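Local coordinates for outer membrane protein OMP121 (Bacteroides thetaiotaomicron, PDB 5FQ8) that forms the TonB-dependent outer-membrane barrel of a SusCD complex and probably imports nutrients across the outer membrane of a gut bacterium, at residues G146-T150 and S590-T594; R403-D407 and R455-Q459; D460-N464 and A476-F480; F527-E531 and L540-A544. The contacts are given in a common frame with arbitrary orientation. Residues are numbered along the deposited sequence.

Contact 1: residues G146-T150 and S590-T594; sequences GAAAT and SWGKT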
loop_
_atom_site.group_PDB
_atom_site.type_symbol
_atom_site.label_atom_id
_atom_site.label_comp_id
_atom_site.label_asym_id
_atom_site.label_seq_id
_atom_site.Cartn_x
_atom_site.Cartn_y
_atom_site.Cartn_z
ATOM N N GLY B 146 20.910 16.474 37.173
ATOM C CA GLY B 146 20.657 15.491 38.189
ATOM C C GLY B 146 19.215 15.077 38.230
ATOM O O GLY B 146 18.329 15.788 37.777
ATOM N N ALA B 147 18.982 13.897 38.783
ATOM C CA ALA B 147 17.670 13.280 38.744
ATOM C C ALA B 147 17.150 12.994 40.141
ATOM O O ALA B 147 16.477 11.991 40.356
ATOM C CB ALA B 147 17.714 12.001 37.916
ATOM N N ALA B 148 17.451 13.870 41.100
ATOM C CA ALA B 148 17.020 13.680 42.472
ATOM C C ALA B 148 15.917 14.626 42.912
ATOM O O ALA B 148 15.321 14.403 43.966
ATOM C CB ALA B 148 18.198 13.849 43.432
ATOM N N ALA B 149 15.628 15.662 42.153
ATOM C CA ALA B 149 14.539 16.548 42.478
ATOM C C ALA B 149 13.799 16.845 41.179
ATOM O O ALA B 149 13.913 17.921 40.611
ATOM C CB ALA B 149 15.032 17.825 43.147
ATOM N N THR B 150 13.036 15.866 40.701
ATOM C CA THR B 150 12.353 15.966 39.421
ATOM C C THR B 150 10.846 16.040 39.571
ATOM O O THR B 150 10.125 15.734 38.622
ATOM C CB THR B 150 12.720 14.783 38.534
ATOM O OG1 THR B 150 12.529 13.575 39.269
ATOM C CG2 THR B 150 14.155 14.877 38.107
ATOM N N SER B 590 22.649 16.359 47.134
ATOM C CA SER B 590 21.318 15.900 46.761
ATOM C C SER B 590 21.200 14.394 46.924
ATOM O O SER B 590 22.143 13.652 46.656
ATOM C CB SER B 590 20.994 16.251 45.324
ATOM O OG SER B 590 21.756 15.438 44.464
ATOM N N TRP B 591 20.019 13.960 47.351
ATOM C CA TRP B 591 19.601 12.567 47.323
ATOM C C TRP B 591 18.127 12.548 46.975
ATOM O O TRP B 591 17.355 13.302 47.564
ATOM C CB TRP B 591 19.815 11.875 48.669
ATOM C CG TRP B 591 19.353 10.440 48.706
ATOM C CD1 TRP B 591 20.137 9.337 48.610
ATOM C CD2 TRP B 591 18.001 9.959 48.848
ATOM N NE1 TRP B 591 19.373 8.200 48.681
ATOM C CE2 TRP B 591 18.057 8.553 48.825
ATOM C CE3 TRP B 591 16.751 10.578 48.991
ATOM C CZ2 TRP B 591 16.910 7.754 48.939
ATOM C CZ3 TRP B 591 15.613 9.779 49.103
ATOM C CH2 TRP B 591 15.703 8.387 49.077
ATOM N N GLY B 592 17.728 11.678 46.061
ATOM C CA GLY B 592 16.316 11.586 45.732
ATOM C C GLY B 592 16.065 10.529 44.683
ATOM O O GLY B 592 16.986 9.881 44.182
ATOM N N LYS B 593 14.788 10.373 44.349
ATOM C CA LYS B 593 14.343 9.350 43.418
ATOM C C LYS B 593 13.445 9.949 42.347
ATOM O O LYS B 593 12.734 10.925 42.584
ATOM C CB LYS B 593 13.601 8.227 44.143
ATOM C CG LYS B 593 14.492 7.376 45.027
ATOM C CD LYS B 593 13.803 6.995 46.318
ATOM C CE LYS B 593 12.853 5.841 46.116
ATOM N NZ LYS B 593 13.463 4.567 46.561
ATOM N N THR B 594 13.496 9.357 41.159
ATOM C CA THR B 594 12.545 9.642 40.094
ATOM C C THR B 594 11.957 8.332 39.599
ATOM O O THR B 594 12.691 7.466 39.113
ATOM C CB THR B 594 13.192 10.389 38.933
ATOM O OG1 THR B 594 13.704 11.643 39.389
ATOM C CG2 THR B 594 12.162 10.640 37.868
#
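Here a loop of the plug domain, G146-T150, lies against the barrel strand residues S590-T594, and the 253 Å² buried between them reflects close but limited packing. At S590 the CA-to-CB bond points toward the loop, and OG lies 4.0 Å from A148 CB. The CA-to-CB bond of W591 points away from the loop, so the residue contributes backbone: its C atom is 3.8 Å from A148 CB. The shortest CA-CA distance falls at G592, whose CA is 3.9 Å from A148 CA. A148 CB sits 3.4 Å from G592 N, while G592 CA makes a CA-H...O contact with A148 O (3.5 Å, 162° at the hydrogen). An ideal CB on G592 would fall 2.0 Å from A148 O, a clash, so the approach depends on the missing side chain. At K593 the CA-to-CB bond again points away, and its backbone C is 4.2 Å from A147 O. T594 returns toward the plug and donates a hydrogen bond from OG1 to A147 O at 3.0 Å; that hydroxyl's position is less certain, being modelled too near T150 OG1. The loop follows strand 138-144 and precedes strand 161-166 of the plug, whereas strand 582-596 belongs to the barrel wall, hydrogen-bonded on its two sides to strands 558-569 and 643-656. From the latter, E647 accepts a hydrogen bond from A147 N, adding a second tie between plug and wall.

Contact 2: residues R403-D407 and R455-Q459; sequences RMGLD and REINQ. With KR0 (3-decanoyloxypropyl decanoate), chain K; C8E ((hydroxyethyloxy)tri(ethyloxy)octane), chain U.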
loop_
_atom_site.group_PDB
_atom_site.type_symbol
_atom_site.label_atom_id
_atom_site.label_comp_id
_atom_site.label_asym_id
_atom_site.label_seq_id
_atom_site.Cartn_x
_atom_site.Cartn_y
_atom_site.Cartn_z
ATOM N N ARG B 403 -1.250 26.165 33.365
ATOM C CA ARG B 403 -0.474 26.120 32.138
ATOM C C ARG B 403 -0.860 24.875 31.365
ATOM O O ARG B 403 -1.009 23.802 31.946
ATOM C CB ARG B 403 1.006 26.114 32.440
ATOM C CG ARG B 403 1.873 25.841 31.253
ATOM C CD ARG B 403 3.240 25.411 31.728
ATOM N NE ARG B 403 3.723 26.330 32.744
ATOM C CZ ARG B 403 4.512 25.986 33.749
ATOM N NH1 ARG B 403 4.907 24.730 33.878
ATOM N NH2 ARG B 403 4.892 26.903 34.627
ATOM N N MET B 404 -1.036 25.026 30.061
ATOM C CA MET B 404 -1.505 23.955 29.197
ATOM C C MET B 404 -0.686 23.974 27.926
ATOM O O MET B 404 -0.510 25.028 27.321
ATOM C CB MET B 404 -2.993 24.108 28.862
ATOM C CG MET B 404 -3.473 23.241 27.698
ATOM S SD MET B 404 -5.264 23.155 27.524
ATOM C CE MET B 404 -5.396 22.179 26.051
ATOM N N GLY B 405 -0.183 22.819 27.523
ATOM C CA GLY B 405 0.614 22.712 26.321
ATOM C C GLY B 405 -0.030 21.769 25.330
ATOM O O GLY B 405 -0.687 20.805 25.709
ATOM N N LEU B 406 0.161 22.068 24.050
ATOM C CA LEU B 406 -0.281 21.218 22.958
ATOM C C LEU B 406 0.823 21.163 21.925
ATOM O O LEU B 406 1.387 22.197 21.577
ATOM C CB LEU B 406 -1.559 21.742 22.314
ATOM C CG LEU B 406 -2.096 20.934 21.140
ATOM C CD1 LEU B 406 -3.077 19.961 21.672
ATOM C CD2 LEU B 406 -2.749 21.809 20.125
ATOM N N ASP B 407 1.134 19.965 21.446
ATOM C CA ASP B 407 2.134 19.767 20.406
ATOM C C ASP B 407 1.631 18.671 19.481
ATOM O O ASP B 407 1.392 17.545 19.925
ATOM C CB ASP B 407 3.489 19.407 21.027
ATOM C CG ASP B 407 4.648 19.577 20.072
ATOM O OD1 ASP B 407 4.469 19.530 18.852
ATOM O OD2 ASP B 407 5.775 19.742 20.559
ATOM N N ARG B 455 0.738 13.596 18.730
ATOM C CA ARG B 455 0.015 14.588 19.507
ATOM C C ARG B 455 0.216 14.374 20.998
ATOM O O ARG B 455 -0.016 13.281 21.507
ATOM C CB ARG B 455 -1.464 14.544 19.140
ATOM C CG ARG B 455 -2.351 15.508 19.854
ATOM C CD ARG B 455 -3.649 15.656 19.113
ATOM N NE ARG B 455 -4.508 16.652 19.738
ATOM C CZ ARG B 455 -5.517 16.363 20.549
ATOM N NH1 ARG B 455 -5.805 15.097 20.827
ATOM N NH2 ARG B 455 -6.241 17.341 21.070
ATOM N N GLU B 456 0.660 15.404 21.704
ATOM C CA GLU B 456 0.826 15.334 23.143
ATOM C C GLU B 456 0.122 16.515 23.781
ATOM O O GLU B 456 0.053 17.598 23.208
ATOM C CB GLU B 456 2.293 15.329 23.542
ATOM C CG GLU B 456 3.195 14.465 22.658
ATOM C CD GLU B 456 4.647 14.527 23.076
ATOM O OE1 GLU B 456 4.944 15.326 23.986
ATOM O OE2 GLU B 456 5.482 13.784 22.510
ATOM N N ILE B 457 -0.421 16.298 24.968
ATOM C CA ILE B 457 -1.095 17.365 25.688
ATOM C C ILE B 457 -0.645 17.320 27.131
ATOM O O ILE B 457 -0.618 16.252 27.746
ATOM C CB ILE B 457 -2.626 17.255 25.618
ATOM C CG1 ILE B 457 -3.115 17.618 24.232
ATOM C CG2 ILE B 457 -3.260 18.171 26.631
ATOM C CD1 ILE B 457 -4.587 17.405 24.069
ATOM N N ASN B 458 -0.294 18.477 27.673
ATOM C CA ASN B 458 0.188 18.563 29.036
ATOM C C ASN B 458 -0.559 19.661 29.758
ATOM O O ASN B 458 -0.721 20.757 29.226
ATOM C CB ASN B 458 1.687 18.818 29.058
ATOM C CG ASN B 458 2.281 18.578 30.406
ATOM O OD1 ASN B 458 2.397 17.439 30.844
ATOM N ND2 ASN B 458 2.657 19.652 31.087
ATOM N N GLN B 459 -1.021 19.367 30.960
ATOM C CA GLN B 459 -1.754 20.348 31.739
ATOM C C GLN B 459 -1.220 20.364 33.154
ATOM O O GLN B 459 -1.062 19.309 33.772
ATOM C CB GLN B 459 -3.246 20.058 31.720
ATOM C CG GLN B 459 -3.814 20.224 30.338
ATOM C CD GLN B 459 -5.282 20.475 30.343
ATOM O OE1 GLN B 459 -5.926 20.364 31.375
ATOM N NE2 GLN B 459 -5.830 20.826 29.186
HETATM C C1 KR0 K . -5.597 14.260 31.209
HETATM O O1 KR0 K . -5.763 15.311 32.158
HETATM C C2 KR0 K . -4.536 14.726 30.235
HETATM C C3 KR0 K . -5.141 15.047 28.887
HETATM C C4 KR0 K . -9.744 18.957 27.794
HETATM O O4 KR0 K . -5.888 16.259 28.901
HETATM C C5 KR0 K . -6.727 16.531 27.745
HETATM C C6 KR0 K . -9.004 20.082 28.527
HETATM C C7 KR0 K . -6.969 16.123 32.172
HETATM C C8 KR0 K . -9.483 21.489 28.167
HETATM O O8 KR0 K . -6.756 15.700 26.867
HETATM C C9 KR0 K . -8.628 22.575 28.831
HETATM O O9 KR0 K . -8.055 15.586 32.079
HETATM C C10 KR0 K . -7.534 17.795 27.594
HETATM C C11 KR0 K . -9.017 17.612 27.909
HETATM C C12 KR0 K . -6.899 17.622 32.299
HETATM C C13 KR0 K . -7.952 18.085 33.298
HETATM C C14 KR0 K . -9.302 23.953 28.819
HETATM C C15 KR0 K . -8.334 25.092 29.130
HETATM C C16 KR0 K . -8.934 26.457 28.883
HETATM C C17 KR0 K . -7.632 19.463 33.864
HETATM C C18 KR0 K . -8.400 20.590 33.186
HETATM C C19 KR0 K . -7.898 21.935 33.707
HETATM C C20 KR0 K . -8.804 23.112 33.359
HETATM C C21 KR0 K . -8.198 24.425 33.860
HETATM C C22 KR0 K . -9.234 25.547 33.939
HETATM C C23 KR0 K . -8.630 26.922 34.149
HETATM C C8 C8E U . -8.353 18.371 23.062
HETATM O O9 C8E U . -7.486 19.363 22.564
HETATM C C10 C8E U . -7.651 20.547 23.306
HETATM C C11 C8E U . -7.450 21.794 22.450
HETATM O O12 C8E U . -6.931 22.792 23.301
HETATM C C13 C8E U . -6.683 24.029 22.681
HETATM C C14 C8E U . -5.821 24.867 23.623
HETATM O O15 C8E U . -4.508 24.354 23.690
HETATM C C16 C8E U . -3.612 25.281 24.250
HETATM O O HOH W 1 1.712 22.658 31.193
#
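Four backbone hydrogen bonds hold R403-D407 to R455-Q459. G405 N donates to N458 O at 2.7 Å and N458 N returns to G405 O at 3.1 Å; D407 N reaches E456 O at 3.1 Å and E456 N reaches D407 O at 2.9 Å. All four N-H...O angles lie between 160° and 170°. A water accepts from N458 ND2 (3.2 Å) and donates weakly to R403 O (3.0 Å). The carboxylate of D407 is engaged outside the pair by R383, in a salt bridge, and by the backbone of N110 in the plug; N110 also binds E456 through its side chain. These acids share the plug-facing side of the sheet with N458. On the opposite face, L406 CD1 packs 3.5 Å from I457 CG1, and M404 and Q459 form the neighbouring non-hydrogen-bonded pair. Lipid and detergent lie on this side, that of M404, L406, I457 and Q459: M404 SD is 3.7 Å from C9 of KR0, Q459 OE1 is 3.1 Å from its C12, and R455 NH2 comes within 2.8 Å of O9 of C8E. Y314 of the second subunit packs on L406 and R455. The antiparallel geometry (segment axes 4.6 Å apart, 175°) and the lipid-contacting face are those of an outer-membrane beta-barrel wall; the plug contacts on the other face fit a TonB-dependent receptor.

Contact 3: residues D460-N464 and A476-F480; sequences DIMVN and ALVGF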
loop_
_atom_site.group_PDB
_atom_site.type_symbol
_atom_site.label_atom_id
_atom_site.label_comp_id
_atom_site.label_asym_id
_atom_site.label_seq_id
_atom_site.Cartn_x
_atom_site.Cartn_y
_atom_site.Cartn_z
ATOM N N ASP B 460 -0.927 21.559 33.651
ATOM C CA ASP B 460 -0.458 21.742 35.008
ATOM C C ASP B 460 -1.343 22.749 35.713
ATOM O O ASP B 460 -1.649 23.810 35.164
ATOM C CB ASP B 460 0.993 22.197 35.025
ATOM C CG ASP B 460 1.938 21.113 34.598
ATOM O OD1 ASP B 460 2.339 20.296 35.457
ATOM O OD2 ASP B 460 2.275 21.077 33.400
ATOM N N ILE B 461 -1.777 22.396 36.915
ATOM C CA ILE B 461 -2.457 23.310 37.822
ATOM C C ILE B 461 -1.620 23.362 39.087
ATOM O O ILE B 461 -1.281 22.316 39.645
ATOM C CB ILE B 461 -3.892 22.854 38.120
ATOM C CG1 ILE B 461 -4.660 22.690 36.829
ATOM C CG2 ILE B 461 -4.612 23.855 38.957
ATOM C CD1 ILE B 461 -6.018 22.099 37.043
ATOM N N MET B 462 -1.261 24.566 39.519
ATOM C CA MET B 462 -0.320 24.739 40.615
ATOM C C MET B 462 -0.784 25.839 41.553
ATOM O O MET B 462 -1.559 26.718 41.183
ATOM C CB MET B 462 1.078 25.092 40.109
ATOM C CG MET B 462 1.610 24.182 39.047
ATOM S SD MET B 462 3.075 24.872 38.328
ATOM C CE MET B 462 3.544 23.606 37.196
ATOM N N VAL B 463 -0.266 25.798 42.773
ATOM C CA VAL B 463 -0.419 26.899 43.713
ATOM C C VAL B 463 0.911 27.109 44.422
ATOM O O VAL B 463 1.488 26.169 44.976
ATOM C CB VAL B 463 -1.554 26.647 44.722
ATOM C CG1 VAL B 463 -1.375 25.318 45.395
ATOM C CG2 VAL B 463 -1.595 27.750 45.744
ATOM N N ASN B 464 1.407 28.340 44.386
ATOM C CA ASN B 464 2.673 28.688 45.009
ATOM C C ASN B 464 2.432 29.572 46.222
ATOM O O ASN B 464 1.484 30.361 46.258
ATOM C CB ASN B 464 3.598 29.403 44.027
ATOM C CG ASN B 464 5.000 29.552 44.564
ATOM O OD1 ASN B 464 5.382 30.616 45.047
ATOM N ND2 ASN B 464 5.772 28.477 44.507
ATOM N N ALA B 476 6.515 27.258 49.070
ATOM C CA ALA B 476 5.818 26.002 48.838
ATOM C C ALA B 476 5.176 26.014 47.458
ATOM O O ALA B 476 4.825 27.066 46.929
ATOM C CB ALA B 476 4.753 25.756 49.906
ATOM N N LEU B 477 5.051 24.828 46.872
ATOM C CA LEU B 477 4.409 24.658 45.573
ATOM C C LEU B 477 3.660 23.339 45.594
ATOM O O LEU B 477 4.265 22.294 45.842
ATOM C CB LEU B 477 5.432 24.675 44.434
ATOM C CG LEU B 477 5.017 25.129 43.029
ATOM C CD1 LEU B 477 6.163 24.956 42.063
ATOM C CD2 LEU B 477 3.821 24.381 42.515
ATOM N N VAL B 478 2.356 23.389 45.340
ATOM C CA VAL B 478 1.513 22.206 45.206
ATOM C C VAL B 478 0.912 22.208 43.806
ATOM O O VAL B 478 0.416 23.243 43.348
ATOM C CB VAL B 478 0.407 22.183 46.277
ATOM C CG1 VAL B 478 -0.652 21.210 45.896
ATOM C CG2 VAL B 478 0.983 21.791 47.599
ATOM N N GLY B 479 0.945 21.054 43.129
ATOM C CA GLY B 479 0.568 21.002 41.733
ATOM C C GLY B 479 -0.108 19.708 41.328
ATOM O O GLY B 479 -0.180 18.741 42.084
ATOM N N PHE B 480 -0.610 19.724 40.105
ATOM C CA PHE B 480 -1.211 18.578 39.449
ATOM C C PHE B 480 -0.675 18.514 38.032
ATOM O O PHE B 480 -0.510 19.547 37.382
ATOM C CB PHE B 480 -2.732 18.684 39.430
ATOM C CG PHE B 480 -3.392 17.774 38.434
ATOM C CD1 PHE B 480 -3.628 18.191 37.140
ATOM C CD2 PHE B 480 -3.786 16.503 38.794
ATOM C CE1 PHE B 480 -4.217 17.362 36.234
ATOM C CE2 PHE B 480 -4.389 15.674 37.887
ATOM C CZ PHE B 480 -4.603 16.105 36.610
#
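This is an antiparallel strand pairing within the beta hairpin of strands 446-469 and 472-495, part of the barrel wall; the segment axes run 4.5 Å apart at 165°. I461 with F480 and V463 with V478 are the hydrogen-bonded pairs: I461 N to F480 O is 3.2 Å, F480 N to I461 O 2.7 Å, V463 N to V478 O 2.7 Å and V478 N to V463 O 2.9 Å. Between them M462 and G479 meet as a non-hydrogen-bonded pair with CA atoms only 4.0 Å apart; an ideal CB on G479 would sit a tight 3.5 Å from M462 CG. V463 CG1 packs 3.7 Å from V478 CB on the face shared with I461 and F480, and I461 touches a bound KR0, consistent with this being the lipid-facing side. On the reverse face, M462 CB lies 3.7 Å from L477 CD2. Strand 398-417 flanks the hairpin along 460-464, where D460, M462 and N464 hydrogen-bond to it, and strand 513-534 flanks it along 476-480, its F527 touching D460 and M462.

Contact 4: residues F527-E531 and L540-A544; sequences FGQFE and LTVTA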
loop_
_atom_site.group_PDB
_atom_site.type_symbol
_atom_site.label_atom_id
_atom_site.label_comp_id
_atom_site.label_asym_id
_atom_site.label_seq_id
_atom_site.Cartn_x
_atom_site.Cartn_y
_atom_site.Cartn_z
ATOM N N PHE B 527 2.122 16.716 42.880
ATOM C CA PHE B 527 3.480 16.942 43.351
ATOM C C PHE B 527 3.546 18.144 44.279
ATOM O O PHE B 527 2.694 19.031 44.251
ATOM C CB PHE B 527 4.462 17.128 42.192
ATOM C CG PHE B 527 4.109 18.256 41.277
ATOM C CD1 PHE B 527 3.251 18.060 40.210
ATOM C CD2 PHE B 527 4.641 19.505 41.472
ATOM C CE1 PHE B 527 2.926 19.085 39.358
ATOM C CE2 PHE B 527 4.317 20.533 40.622
ATOM C CZ PHE B 527 3.453 20.317 39.558
ATOM N N GLY B 528 4.589 18.154 45.097
ATOM C CA GLY B 528 4.863 19.270 45.984
ATOM C C GLY B 528 6.355 19.501 46.112
ATOM O O GLY B 528 7.160 18.569 46.029
ATOM N N GLN B 529 6.721 20.765 46.322
ATOM C CA GLN B 529 8.126 21.171 46.356
ATOM C C GLN B 529 8.304 22.257 47.405
ATOM O O GLN B 529 7.856 23.387 47.210
ATOM C CB GLN B 529 8.574 21.653 44.980
ATOM C CG GLN B 529 10.008 22.036 44.898
ATOM C CD GLN B 529 10.470 22.142 43.472
ATOM O OE1 GLN B 529 9.971 21.439 42.607
ATOM N NE2 GLN B 529 11.414 23.033 43.213
ATOM N N PHE B 530 8.964 21.924 48.506
ATOM C CA PHE B 530 9.140 22.841 49.627
ATOM C C PHE B 530 10.538 23.442 49.617
ATOM O O PHE B 530 11.526 22.712 49.713
ATOM C CB PHE B 530 8.900 22.121 50.948
ATOM C CG PHE B 530 8.960 23.021 52.143
ATOM C CD1 PHE B 530 7.985 23.975 52.354
ATOM C CD2 PHE B 530 9.979 22.896 53.070
ATOM C CE1 PHE B 530 8.024 24.796 53.463
ATOM C CE2 PHE B 530 10.023 23.710 54.183
ATOM C CZ PHE B 530 9.043 24.665 54.379
ATOM N N GLU B 531 10.614 24.767 49.545
ATOM C CA GLU B 531 11.876 25.501 49.537
ATOM C C GLU B 531 12.051 26.228 50.862
ATOM O O GLU B 531 11.273 27.134 51.180
ATOM C CB GLU B 531 11.911 26.503 48.382
ATOM C CG GLU B 531 13.102 27.437 48.389
ATOM C CD GLU B 531 14.015 27.196 47.213
ATOM O OE1 GLU B 531 13.607 26.460 46.292
ATOM O OE2 GLU B 531 15.140 27.735 47.213
ATOM N N LEU B 540 17.356 24.954 51.213
ATOM C CA LEU B 540 16.917 23.576 51.336
ATOM C C LEU B 540 15.677 23.361 50.484
ATOM O O LEU B 540 14.847 24.259 50.334
ATOM C CB LEU B 540 16.621 23.223 52.787
ATOM C CG LEU B 540 16.274 21.774 53.102
ATOM C CD1 LEU B 540 17.529 20.945 53.166
ATOM C CD2 LEU B 540 15.520 21.700 54.404
ATOM N N THR B 541 15.554 22.160 49.928
ATOM C CA THR B 541 14.425 21.849 49.065
ATOM C C THR B 541 13.984 20.407 49.254
ATOM O O THR B 541 14.814 19.498 49.269
ATOM C CB THR B 541 14.791 22.100 47.607
ATOM O OG1 THR B 541 15.526 23.320 47.516
ATOM C CG2 THR B 541 13.549 22.211 46.781
ATOM N N VAL B 542 12.678 20.199 49.375
ATOM C CA VAL B 542 12.107 18.865 49.523
ATOM C C VAL B 542 11.047 18.667 48.449
ATOM O O VAL B 542 10.064 19.414 48.403
ATOM C CB VAL B 542 11.506 18.667 50.920
ATOM C CG1 VAL B 542 10.640 17.437 50.944
ATOM C CG2 VAL B 542 12.606 18.536 51.914
ATOM N N THR B 543 11.235 17.658 47.598
ATOM C CA THR B 543 10.329 17.379 46.494
ATOM C C THR B 543 9.639 16.040 46.689
ATOM O O THR B 543 10.227 15.093 47.206
ATOM C CB THR B 543 11.054 17.351 45.163
ATOM O OG1 THR B 543 12.105 16.389 45.223
ATOM C CG2 THR B 543 11.622 18.696 44.832
ATOM N N ALA B 544 8.392 15.963 46.237
ATOM C CA ALA B 544 7.602 14.741 46.323
ATOM C C ALA B 544 6.590 14.720 45.192
ATOM O O ALA B 544 5.956 15.737 44.904
ATOM C CB ALA B 544 6.876 14.633 47.663
#
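The aliphatic part of Q529 lies across two threonine methyls of the neighbouring strand, with CG 3.7 Å from T543 CG2 and 4.0 Å from T541 CG2. T543 is its direct partner in a non-hydrogen-bonded pair (CA-CA 4.4 Å); E531 and T541 form the next such pair, with E531 CA 4.5 Å from T541 CA. E531 OE1 is 3.9 Å from T541 OG1, too far for a hydrogen bond. This face meets the plug, where Q529 touches L152, T543 touches A151 and E531 touches A39. The backbone supplies the polar bonding in between: G528 N to A544 O measures 2.8 Å, A544 N to G528 O 2.9 Å, F530 N to V542 O 2.7 Å and V542 N to F530 O 2.8 Å. With segment axes 4.6 Å apart at 172°, this is a regular stretch of the hairpin formed by strands 513-534 and 538-549. The other face is apolar: F530 CB stands 4.3 Å from V542 CB, while the F530 ring leads away from the partner strand on the surface. Cohesion thus comes chiefly from the backbone ladder, and the contrast between Q529, E531, T541 and T543 on the plug-facing side and surface-exposed F530 and V542 is consistent with a barrel wall whose outside faces lipid.

How the contacts relate
Contacts 2, 3 and 4 follow one another along the chain, all nested inside the loop of 439 residues that contact 1 closes between plug and barrel. They lie in one curved sheet. Strand 446-469 serves both contact 2 and contact 3 (centres about 17 Å apart), and R403 O to D460 N (2.8 Å) probably hydrogen-bonds them. Contacts 3 and 4, centres about 11 Å apart, probably hydrogen-bond through G479 N to F527 O and L477 O to Q529 N, both 2.9 Å. Contact 1, its centre also about 11 Å from that of contact 4, touches it where A149 CA packs 3.7 Å from T543 OG1. Strand 558-569 separates 538-549 from the strand of contact 1, the one contact whose own segments join plug and wall.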